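Local coordinates for NADH dehydrogenase, putative (Plasmodium falciparum, PDB 5JWC), which probably oxidises NADH through its bound flavin-adenine dinucleotide and passes the electrons to ubiquinone, as a type II NADH dehydrogenase of the malaria parasite, at residues Ile32-Gly37 against Thr55-Arg60; Leu261-Val266 against Ser278-Asn283. One frame throughout, in Å; residues are numbered along the deposited sequence.

Interaction 1 of 2, residues Ile32-Gly37 against Thr55-Arg60; sequences IILGSG and TLISPR. With FAD (flavin-adenine dinucleotide), chain C.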
ATOM      1  N   ILE A  32       9.349 -30.699  -0.174  1.00 31.52           N
ATOM      2  CA  ILE A  32       9.513 -29.323  -0.603  1.00 31.57           C
ATOM      3  C   ILE A  32       8.342 -28.938  -1.509  1.00 34.65           C
ATOM      4  O   ILE A  32       8.046 -29.637  -2.476  1.00 30.77           O
ATOM      5  CB  ILE A  32      10.838 -29.094  -1.355  1.00 31.55           C
ATOM      6  CG1 ILE A  32      12.047 -29.264  -0.412  1.00 35.50           C
ATOM      7  CG2 ILE A  32      10.852 -27.716  -1.987  1.00 28.89           C
ATOM      8  CD1 ILE A  32      13.348 -28.846  -1.046  1.00 34.85           C
ATOM      9  N   ILE A  33       7.668 -27.847  -1.171  1.00 30.97           N
ATOM     10  CA  ILE A  33       6.615 -27.281  -2.014  1.00 28.72           C
ATOM     11  C   ILE A  33       7.166 -26.077  -2.764  1.00 31.35           C
ATOM     12  O   ILE A  33       7.684 -25.137  -2.141  1.00 29.14           O
ATOM     13  CB  ILE A  33       5.420 -26.831  -1.175  1.00 28.07           C
ATOM     14  CG1 ILE A  33       4.922 -27.961  -0.297  1.00 27.96           C
ATOM     15  CG2 ILE A  33       4.286 -26.274  -2.068  1.00 27.56           C
ATOM     16  CD1 ILE A  33       4.081 -27.436   0.854  1.00 28.61           C
ATOM     17  N   LEU A  34       7.068 -26.086  -4.088  1.00 27.51           N
ATOM     18  CA  LEU A  34       7.496 -24.928  -4.852  1.00 27.16           C
ATOM     19  C   LEU A  34       6.271 -24.105  -5.205  1.00 31.38           C
ATOM     20  O   LEU A  34       5.405 -24.577  -5.937  1.00 29.40           O
ATOM     21  CB  LEU A  34       8.227 -25.324  -6.123  1.00 27.24           C
ATOM     22  CG  LEU A  34       9.460 -26.205  -5.957  1.00 35.44           C
ATOM     23  CD1 LEU A  34      10.117 -26.401  -7.338  1.00 31.32           C
ATOM     24  CD2 LEU A  34      10.428 -25.574  -4.950  1.00 29.87           C
ATOM     25  N   GLY A  35       6.205 -22.880  -4.693  1.00 28.51           N
ATOM     26  CA  GLY A  35       5.110 -21.973  -5.029  1.00 26.13           C
ATOM     27  C   GLY A  35       4.228 -21.711  -3.825  1.00 26.72           C
ATOM     28  O   GLY A  35       3.897 -22.636  -3.049  1.00 26.62           O
ATOM     29  N   SER A  36       3.842 -20.449  -3.667  1.00 25.91           N
ATOM     30  CA  SER A  36       2.968 -20.047  -2.572  1.00 26.82           C
ATOM     31  C   SER A  36       1.598 -19.604  -3.111  1.00 29.59           C
ATOM     32  O   SER A  36       0.996 -18.656  -2.610  1.00 26.73           O
ATOM     33  CB  SER A  36       3.611 -18.913  -1.757  1.00 28.65           C
ATOM     34  OG  SER A  36       4.086 -17.856  -2.599  1.00 29.90           O
ATOM     35  N   GLY A  37       1.113 -20.291  -4.141  1.00 27.43           N
ATOM     36  CA  GLY A  37      -0.118 -19.885  -4.787  1.00 27.73           C
ATOM     37  C   GLY A  37      -1.262 -20.813  -4.446  1.00 26.56           C
ATOM     38  O   GLY A  37      -1.237 -21.467  -3.414  1.00 23.05           O
ATOM     39  N   THR A  55       8.804 -27.876   3.774  1.00 31.45           N
ATOM     40  CA  THR A  55       9.305 -26.544   3.489  1.00 35.03           C
ATOM     41  C   THR A  55       8.663 -25.997   2.221  1.00 33.59           C
ATOM     42  O   THR A  55       8.690 -26.647   1.173  1.00 32.65           O
ATOM     43  CB  THR A  55      10.856 -26.531   3.339  1.00 36.77           C
ATOM     44  OG1 THR A  55      11.453 -27.099   4.513  1.00 41.33           O
ATOM     45  CG2 THR A  55      11.366 -25.121   3.172  1.00 37.21           C
ATOM     46  N   LEU A  56       8.073 -24.809   2.317  1.00 29.40           N
ATOM     47  CA  LEU A  56       7.567 -24.148   1.138  1.00 27.71           C
ATOM     48  C   LEU A  56       8.580 -23.133   0.657  1.00 30.57           C
ATOM     49  O   LEU A  56       9.120 -22.325   1.435  1.00 31.85           O
ATOM     50  CB  LEU A  56       6.206 -23.493   1.405  1.00 31.29           C
ATOM     51  CG  LEU A  56       5.440 -23.011   0.162  1.00 28.89           C
ATOM     52  CD1 LEU A  56       3.911 -23.100   0.450  1.00 28.62           C
ATOM     53  CD2 LEU A  56       5.820 -21.591  -0.240  1.00 24.92           C
ATOM     54  N   ILE A  57       8.832 -23.181  -0.640  1.00 27.53           N
ATOM     55  CA  ILE A  57       9.802 -22.323  -1.265  1.00 30.79           C
ATOM     56  C   ILE A  57       9.140 -21.506  -2.367  1.00 29.77           C
ATOM     57  O   ILE A  57       8.563 -22.062  -3.301  1.00 30.21           O
ATOM     58  CB  ILE A  57      10.953 -23.159  -1.850  1.00 30.90           C
ATOM     59  CG1 ILE A  57      11.658 -23.905  -0.725  1.00 35.94           C
ATOM     60  CG2 ILE A  57      11.932 -22.271  -2.545  1.00 34.03           C
ATOM     61  CD1 ILE A  57      12.698 -24.854  -1.209  1.00 45.32           C
ATOM     62  N   SER A  58       9.233 -20.189  -2.259  1.00 28.61           N
ATOM     63  CA  SER A  58       8.645 -19.289  -3.241  1.00 30.80           C
ATOM     64  C   SER A  58       9.264 -17.913  -3.109  1.00 31.95           C
ATOM     65  O   SER A  58       9.594 -17.505  -1.998  1.00 33.12           O
ATOM     66  CB  SER A  58       7.128 -19.204  -3.049  1.00 30.46           C
ATOM     67  OG  SER A  58       6.585 -18.237  -3.917  1.00 30.34           O
ATOM     68  N   PRO A  59       9.428 -17.185  -4.227  1.00 31.09           N
ATOM     69  CA  PRO A  59       9.964 -15.822  -4.090  1.00 31.61           C
ATOM     70  C   PRO A  59       8.930 -14.861  -3.501  1.00 35.11           C
ATOM     71  O   PRO A  59       9.266 -13.733  -3.153  1.00 33.23           O
ATOM     72  CB  PRO A  59      10.324 -15.434  -5.530  1.00 32.13           C
ATOM     73  CG  PRO A  59       9.380 -16.254  -6.381  1.00 33.81           C
ATOM     74  CD  PRO A  59       9.210 -17.562  -5.635  1.00 32.52           C
ATOM     75  N   ARG A  60       7.689 -15.327  -3.388  1.00 30.19           N
ATOM     76  CA  ARG A  60       6.575 -14.536  -2.874  1.00 32.12           C
ATOM     77  C   ARG A  60       6.202 -15.053  -1.494  1.00 33.14           C
ATOM     78  O   ARG A  60       5.777 -16.211  -1.352  1.00 30.05           O
ATOM     79  CB  ARG A  60       5.373 -14.637  -3.829  1.00 28.14           C
ATOM     80  CG  ARG A  60       4.337 -13.535  -3.722  1.00 32.60           C
ATOM     81  CD  ARG A  60       3.207 -13.758  -4.746  1.00 28.68           C
ATOM     82  NE  ARG A  60       2.391 -14.909  -4.383  1.00 31.87           N
ATOM     83  CZ  ARG A  60       1.431 -15.420  -5.154  1.00 31.29           C
ATOM     84  NH1 ARG A  60       1.162 -14.869  -6.332  1.00 28.24           N
ATOM     85  NH2 ARG A  60       0.735 -16.466  -4.735  1.00 26.37           N
TER
HETATM   86  PA  FAD C 601      -0.287 -19.477  -8.690  1.00 27.38           P
HETATM   87  O1A FAD C 601      -0.068 -18.345  -9.651  1.00 26.51           O
HETATM   88  O2A FAD C 601      -1.486 -19.315  -7.825  1.00 23.19           O
HETATM   89  O5B FAD C 601       1.024 -19.703  -7.783  1.00 29.22           O
HETATM   90  C5B FAD C 601       2.295 -19.918  -8.353  1.00 24.53           C
HETATM   91  C4B FAD C 601       3.306 -19.671  -7.245  1.00 29.97           C
HETATM   92  O4B FAD C 601       4.578 -20.121  -7.667  1.00 30.34           O
HETATM   93  C3B FAD C 601       3.437 -18.178  -6.928  1.00 29.18           C
HETATM   94  O3B FAD C 601       3.560 -18.027  -5.530  1.00 27.79           O
HETATM   95  C2B FAD C 601       4.762 -17.803  -7.554  1.00 30.83           C
HETATM   96  O2B FAD C 601       5.371 -16.748  -6.845  1.00 30.48           O
HETATM   97  C1B FAD C 601       5.518 -19.113  -7.368  1.00 29.62           C
HETATM   98  N9A FAD C 601       6.666 -19.306  -8.257  1.00 33.78           N
HETATM   99  C8A FAD C 601       6.805 -18.906  -9.564  1.00 32.48           C
HETATM  100  N7A FAD C 601       8.025 -19.317  -9.992  1.00 33.99           N
HETATM  101  C5A FAD C 601       8.652 -19.967  -8.987  1.00 33.91           C
HETATM  102  C6A FAD C 601       9.896 -20.572  -8.903  1.00 35.28           C
HETATM  103  N6A FAD C 601      10.682 -20.644  -9.977  1.00 34.88           N
HETATM  104  N1A FAD C 601      10.264 -21.179  -7.724  1.00 37.96           N
HETATM  105  C2A FAD C 601       9.404 -21.177  -6.642  1.00 34.19           C
HETATM  106  N3A FAD C 601       8.166 -20.568  -6.732  1.00 31.22           N
HETATM  107  C4A FAD C 601       7.806 -19.967  -7.888  1.00 31.86           C
HETATM  108  N1  FAD C 601      -9.455 -19.121 -11.066  1.00 27.37           N
HETATM  109  C2  FAD C 601     -10.706 -19.514 -10.674  1.00 28.77           C
HETATM  110  O2  FAD C 601     -10.933 -20.704 -10.495  1.00 28.75           O
HETATM  111  N3  FAD C 601     -11.709 -18.583 -10.462  1.00 32.29           N
HETATM  112  C4  FAD C 601     -11.482 -17.242 -10.629  1.00 33.72           C
HETATM  113  O4  FAD C 601     -12.397 -16.435 -10.420  1.00 34.14           O
HETATM  114  C4X FAD C 601     -10.212 -16.829 -11.014  1.00 29.83           C
HETATM  115  N5  FAD C 601      -9.933 -15.492 -11.196  1.00 30.94           N
HETATM  116  C5X FAD C 601      -8.654 -15.106 -11.580  1.00 29.31           C
HETATM  117  C6  FAD C 601      -8.363 -13.763 -11.741  1.00 28.85           C
HETATM  118  C7  FAD C 601      -7.095 -13.346 -12.127  1.00 30.57           C
HETATM  119  C7M FAD C 601      -6.830 -11.869 -12.303  1.00 31.37           C
HETATM  120  C8  FAD C 601      -6.095 -14.286 -12.339  1.00 28.88           C
HETATM  121  C8M FAD C 601      -4.719 -13.860 -12.758  1.00 33.50           C
HETATM  122  C9  FAD C 601      -6.383 -15.642 -12.173  1.00 27.00           C
HETATM  123  C9A FAD C 601      -7.657 -16.053 -11.788  1.00 27.63           C
HETATM  124  N10 FAD C 601      -7.950 -17.395 -11.614  1.00 26.42           N
HETATM  125  C10 FAD C 601      -9.206 -17.777 -11.225  1.00 28.83           C
HETATM  126  C1' FAD C 601      -6.922 -18.456 -11.881  1.00 27.03           C
HETATM  127  C2' FAD C 601      -6.052 -18.837 -10.711  1.00 25.53           C
HETATM  128  O2' FAD C 601      -5.419 -17.686 -10.224  1.00 26.38           O
HETATM  129  C3' FAD C 601      -4.976 -19.770 -11.236  1.00 28.74           C
HETATM  130  O3' FAD C 601      -5.546 -20.859 -11.924  1.00 27.64           O
HETATM  131  C4' FAD C 601      -4.187 -20.242 -10.027  1.00 29.08           C
HETATM  132  O4' FAD C 601      -3.406 -19.148  -9.619  1.00 28.11           O
HETATM  133  C5' FAD C 601      -3.303 -21.442 -10.325  1.00 26.63           C
HETATM  134  O5' FAD C 601      -2.692 -21.824  -9.110  1.00 28.60           O
HETATM  135  P   FAD C 601      -1.128 -22.211  -9.092  1.00 26.52           P
HETATM  136  O1P FAD C 601      -0.752 -22.675  -7.704  1.00 27.29           O
HETATM  137  O2P FAD C 601      -0.922 -23.226 -10.181  1.00 29.70           O
HETATM  138  O3P FAD C 601      -0.361 -20.852  -9.533  1.00 28.47           O

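Interaction 2 of 2, residues Leu261-Val266 against Ser278-Asn283; sequences LTNYYV and SSLNKN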
ATOM      1  N   LEU A 261     -15.369  -3.984 -28.186  1.00 34.58           N
ATOM      2  CA  LEU A 261     -14.696  -4.294 -29.434  1.00 33.28           C
ATOM      3  C   LEU A 261     -14.497  -5.808 -29.544  1.00 32.44           C
ATOM      4  O   LEU A 261     -13.377  -6.317 -29.679  1.00 33.88           O
ATOM      5  CB  LEU A 261     -13.362  -3.533 -29.511  1.00 33.56           C
ATOM      6  CG  LEU A 261     -13.405  -2.099 -30.073  1.00 39.97           C
ATOM      7  CD1 LEU A 261     -14.615  -1.313 -29.640  1.00 44.92           C
ATOM      8  CD2 LEU A 261     -12.144  -1.306 -29.764  1.00 39.39           C
ATOM      9  N   THR A 262     -15.599  -6.545 -29.462  1.00 34.28           N
ATOM     10  CA  THR A 262     -15.580  -7.963 -29.818  1.00 35.34           C
ATOM     11  C   THR A 262     -15.171  -8.132 -31.288  1.00 35.86           C
ATOM     12  O   THR A 262     -15.234  -7.175 -32.069  1.00 35.24           O
ATOM     13  CB  THR A 262     -16.939  -8.629 -29.573  1.00 33.20           C
ATOM     14  OG1 THR A 262     -17.989  -7.695 -29.845  1.00 34.96           O
ATOM     15  CG2 THR A 262     -17.036  -9.069 -28.124  1.00 34.92           C
ATOM     16  N   ASN A 263     -14.725  -9.331 -31.647  1.00 37.08           N
ATOM     17  CA  ASN A 263     -14.263  -9.620 -33.016  1.00 37.54           C
ATOM     18  C   ASN A 263     -13.110  -8.712 -33.445  1.00 41.18           C
ATOM     19  O   ASN A 263     -13.025  -8.312 -34.609  1.00 37.91           O
ATOM     20  CB  ASN A 263     -15.419  -9.510 -34.036  1.00 35.17           C
ATOM     21  CG  ASN A 263     -16.520 -10.525 -33.766  1.00 37.10           C
ATOM     22  OD1 ASN A 263     -16.292 -11.725 -33.850  1.00 39.01           O
ATOM     23  ND2 ASN A 263     -17.713 -10.044 -33.439  1.00 40.25           N
ATOM     24  N   TYR A 264     -12.218  -8.417 -32.498  1.00 37.12           N
ATOM     25  CA  TYR A 264     -10.996  -7.679 -32.778  1.00 34.53           C
ATOM     26  C   TYR A 264      -9.858  -8.207 -31.919  1.00 36.94           C
ATOM     27  O   TYR A 264     -10.064  -8.594 -30.775  1.00 34.38           O
ATOM     28  CB  TYR A 264     -11.177  -6.188 -32.506  1.00 34.38           C
ATOM     29  CG  TYR A 264     -11.888  -5.408 -33.588  1.00 36.81           C
ATOM     30  CD1 TYR A 264     -11.198  -4.955 -34.716  1.00 38.97           C
ATOM     31  CD2 TYR A 264     -13.227  -5.065 -33.455  1.00 36.19           C
ATOM     32  CE1 TYR A 264     -11.842  -4.214 -35.697  1.00 36.95           C
ATOM     33  CE2 TYR A 264     -13.880  -4.326 -34.428  1.00 38.35           C
ATOM     34  CZ  TYR A 264     -13.179  -3.906 -35.544  1.00 41.24           C
ATOM     35  OH  TYR A 264     -13.825  -3.174 -36.507  1.00 47.61           O
ATOM     36  N   TYR A 265      -8.648  -8.219 -32.454  1.00 36.20           N
ATOM     37  CA  TYR A 265      -7.520  -8.540 -31.599  1.00 38.63           C
ATOM     38  C   TYR A 265      -6.344  -7.615 -31.892  1.00 42.61           C
ATOM     39  O   TYR A 265      -6.248  -7.005 -32.966  1.00 36.57           O
ATOM     40  CB  TYR A 265      -7.131 -10.019 -31.735  1.00 41.69           C
ATOM     41  CG  TYR A 265      -6.846 -10.466 -33.142  1.00 43.10           C
ATOM     42  CD1 TYR A 265      -5.541 -10.530 -33.611  1.00 44.27           C
ATOM     43  CD2 TYR A 265      -7.882 -10.842 -33.998  1.00 45.68           C
ATOM     44  CE1 TYR A 265      -5.264 -10.946 -34.903  1.00 48.22           C
ATOM     45  CE2 TYR A 265      -7.620 -11.256 -35.296  1.00 49.72           C
ATOM     46  CZ  TYR A 265      -6.305 -11.309 -35.740  1.00 53.11           C
ATOM     47  OH  TYR A 265      -6.019 -11.720 -37.023  1.00 58.01           O
ATOM     48  N   VAL A 266      -5.475  -7.479 -30.901  1.00 38.60           N
ATOM     49  CA  VAL A 266      -4.370  -6.539 -30.978  1.00 38.19           C
ATOM     50  C   VAL A 266      -3.213  -7.142 -31.767  1.00 40.12           C
ATOM     51  O   VAL A 266      -2.891  -8.310 -31.590  1.00 39.31           O
ATOM     52  CB  VAL A 266      -3.900  -6.139 -29.570  1.00 37.29           C
ATOM     53  CG1 VAL A 266      -2.658  -5.277 -29.655  1.00 39.05           C
ATOM     54  CG2 VAL A 266      -5.028  -5.426 -28.830  1.00 31.21           C
ATOM     55  N   SER A 278      -9.649  -6.818 -37.360  1.00 38.28           N
ATOM     56  CA  SER A 278     -10.944  -7.502 -37.368  1.00 38.77           C
ATOM     57  C   SER A 278     -10.731  -9.007 -37.506  1.00 44.35           C
ATOM     58  O   SER A 278      -9.858  -9.479 -38.249  1.00 42.80           O
ATOM     59  CB  SER A 278     -11.848  -7.016 -38.504  1.00 44.43           C
ATOM     60  OG  SER A 278     -13.045  -7.785 -38.534  1.00 46.55           O
ATOM     61  N   SER A 279     -11.545  -9.765 -36.786  1.00 41.45           N
ATOM     62  CA  SER A 279     -11.517 -11.221 -36.855  1.00 41.79           C
ATOM     63  C   SER A 279     -12.383 -11.703 -38.010  1.00 42.69           C
ATOM     64  O   SER A 279     -12.282 -12.840 -38.456  1.00 51.03           O
ATOM     65  CB  SER A 279     -12.037 -11.832 -35.550  1.00 41.59           C
ATOM     66  OG  SER A 279     -11.263 -11.423 -34.444  1.00 46.15           O
ATOM     67  N   LEU A 280     -13.232 -10.802 -38.482  1.00 41.84           N
ATOM     68  CA  LEU A 280     -14.201 -11.079 -39.533  1.00 47.12           C
ATOM     69  C   LEU A 280     -13.738 -10.634 -40.918  1.00 49.38           C
ATOM     70  O   LEU A 280     -14.229 -11.141 -41.919  1.00 50.97           O
ATOM     71  CB  LEU A 280     -15.541 -10.406 -39.220  1.00 46.36           C
ATOM     72  CG  LEU A 280     -16.467 -10.869 -38.078  1.00 45.40           C
ATOM     73  CD1 LEU A 280     -15.851 -11.785 -37.063  1.00 46.84           C
ATOM     74  CD2 LEU A 280     -17.215  -9.693 -37.439  1.00 42.77           C
ATOM     75  N   ASN A 281     -12.795  -9.697 -40.972  1.00 48.69           N
ATOM     76  CA  ASN A 281     -12.212  -9.225 -42.233  1.00 44.35           C
ATOM     77  C   ASN A 281     -10.729  -8.914 -42.033  1.00 42.87           C
ATOM     78  O   ASN A 281     -10.379  -7.889 -41.438  1.00 42.32           O
ATOM     79  CB  ASN A 281     -12.957  -7.985 -42.757  1.00 45.69           C
ATOM     80  CG  ASN A 281     -12.427  -7.489 -44.114  1.00 45.33           C
ATOM     81  OD1 ASN A 281     -11.344  -7.879 -44.564  1.00 43.94           O
ATOM     82  ND2 ASN A 281     -13.181  -6.593 -44.746  1.00 44.11           N
ATOM     83  N   LYS A 282      -9.862  -9.785 -42.549  1.00 42.58           N
ATOM     84  CA  LYS A 282      -8.412  -9.653 -42.340  1.00 44.82           C
ATOM     85  C   LYS A 282      -7.844  -8.331 -42.863  1.00 45.32           C
ATOM     86  O   LYS A 282      -6.754  -7.925 -42.465  1.00 46.22           O
ATOM     87  CB  LYS A 282      -7.647 -10.828 -42.974  1.00 52.02           C
ATOM     88  CG  LYS A 282      -7.794 -10.989 -44.485  1.00 51.33           C
ATOM     89  CD  LYS A 282      -6.762 -11.989 -45.017  1.00 60.67           C
ATOM     90  CE  LYS A 282      -6.786 -12.090 -46.544  1.00 58.74           C
ATOM     91  NZ  LYS A 282      -6.352 -10.813 -47.201  1.00 55.21           N
ATOM     92  N   ASN A 283      -8.575  -7.659 -43.746  1.00 37.62           N
ATOM     93  CA  ASN A 283      -8.072  -6.426 -44.344  1.00 44.03           C
ATOM     94  C   ASN A 283      -8.434  -5.183 -43.545  1.00 44.64           C
ATOM     95  O   ASN A 283      -7.910  -4.107 -43.811  1.00 45.26           O
ATOM     96  CB  ASN A 283      -8.586  -6.298 -45.784  1.00 40.05           C
ATOM     97  CG  ASN A 283      -8.170  -7.488 -46.645  1.00 40.78           C
ATOM     98  OD1 ASN A 283      -7.016  -7.919 -46.605  1.00 42.04           O
ATOM     99  ND2 ASN A 283      -9.114  -8.045 -47.389  1.00 38.70           N
TER
HETATM  100  O   HOH W   1     -14.520  -7.155 -36.487  1.00 44.70           O

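Interaction 1 of 2, residues Ile32-Gly37 against Thr55-Arg60
Ser-36 and Arg-60 meet just beyond the C-terminal ends of two parallel strands, where the FAD ribose lies. Placed between its backbone N and carbonyl carbon (chi1 49°), Ser-36 OG donates to Arg-60 O (2.7 Å) and accepts from Ser-58 OG (2.9 Å). Ser-58 OG accepts from Arg-60 N, an ST turn. Ser-36 N hydrogen-bonds FAD O3B (3.1 Å). Arg-60 CG is anti to the backbone N (chi1 -159°), and a bend at chi3 (70°) turns one face of the guanidinium to FAD O3B, which lies offset toward its rim. In that group's plane NH2 reaches Ser-36 O (3.1 Å), though from above the carbonyl plane; NH1 forms a salt bridge with Asp-157 and NE bonds Tyr-62 O, fixing its rotation. Ile-57 CD1 presses on Ile-32 CG2 (3.5 Å), tighter than usual, while Leu-56 CG packs against Ile-33 CB (4.0 Å) on the other sheet face. Ile-57 N to Ile-33 O (2.7 Å) is one of three backbone bonds between the segments. Gly-35 and Gly-37 fit a GxGxxG pattern, consistent with the Rossmann-type beta-alpha-beta unit, whose helix 38-46 packs on Ile-33 and Leu-56, while strands 131-134 and 99-109 flank the pair.

Interaction 2 of 2, residues Leu261-Val266 against Ser278-Asn283
Asn-263 sets its CG anti to the carbonyl carbon (chi1 -63°), and Leu-280 does likewise (chi1 -70°), which brings the amide and the leucine's two methyls together crosswise at the protein surface. Leu-280 CD1 comes up to Asn-263 OD1 (3.2 Å), and CD2 lies by Asn-263 CG (3.8 Å). The other end of that amide, ND2, is held by Asn-235. Next to the amide, Ser-279 N donates to Asn-263 O (3.0 Å, 163° at the hydrogen), fairly straight at the proton but approaching from above the carbonyl plane. A water gives a second bond to the same oxygen (2.7 Å) and also hydrogen-bonds Ser-278 OG (2.6 Å), bridging the segments while resting over one face of the Tyr-264 ring, toward its rim.

Tyr-264 and Ser-278 form a non-hydrogen-bonded antiparallel pair, where strand 264-269 meets the end of strand 273-278 in a three-stranded antiparallel sheet. In the turn that connects strand 273-278 to strand 285-289, the third of the sheet, Ser-278 OG accepts from the backbone N of both Leu-280 and Asn-281, an ST turn and an ST motif, and Asn-281 OD1 adds an Asx turn with Asn-283 N.

On the same sheet face as Ser-278 CB, Tyr-264 CE1 lies 4.0 Å from that carbon. The Tyr-265 ring instead presents its edge to Ser-279 OG, in plane, with CD2 at 3.5 Å; that hydroxyl is hydrogen-bonded to Gly-233 O, which ties the turn to the loop following strand 227-232.

Overall arrangement
Both interactions belong to the pyridine nucleotide-disulphide oxidoreductase part of the chain, yet they lie on opposite sides of the chain's centre, with their own centres 41 Å apart and nearest atoms about 25 Å apart. Interaction 1, centred about 17 Å from the chain centre, is buried at every residue that touches across it and belongs to the FAD pocket, to which seven of its residues contribute. Interaction 2, centred about 26 Å out, is a surface contact with no residue in a ligand pocket. They follow one another along the chain: 32-37 and 55-60 pair parallel strands whose C-terminal loops meet FAD, whereas 261-266 and 278-283 join antiparallel strand ends and a turn.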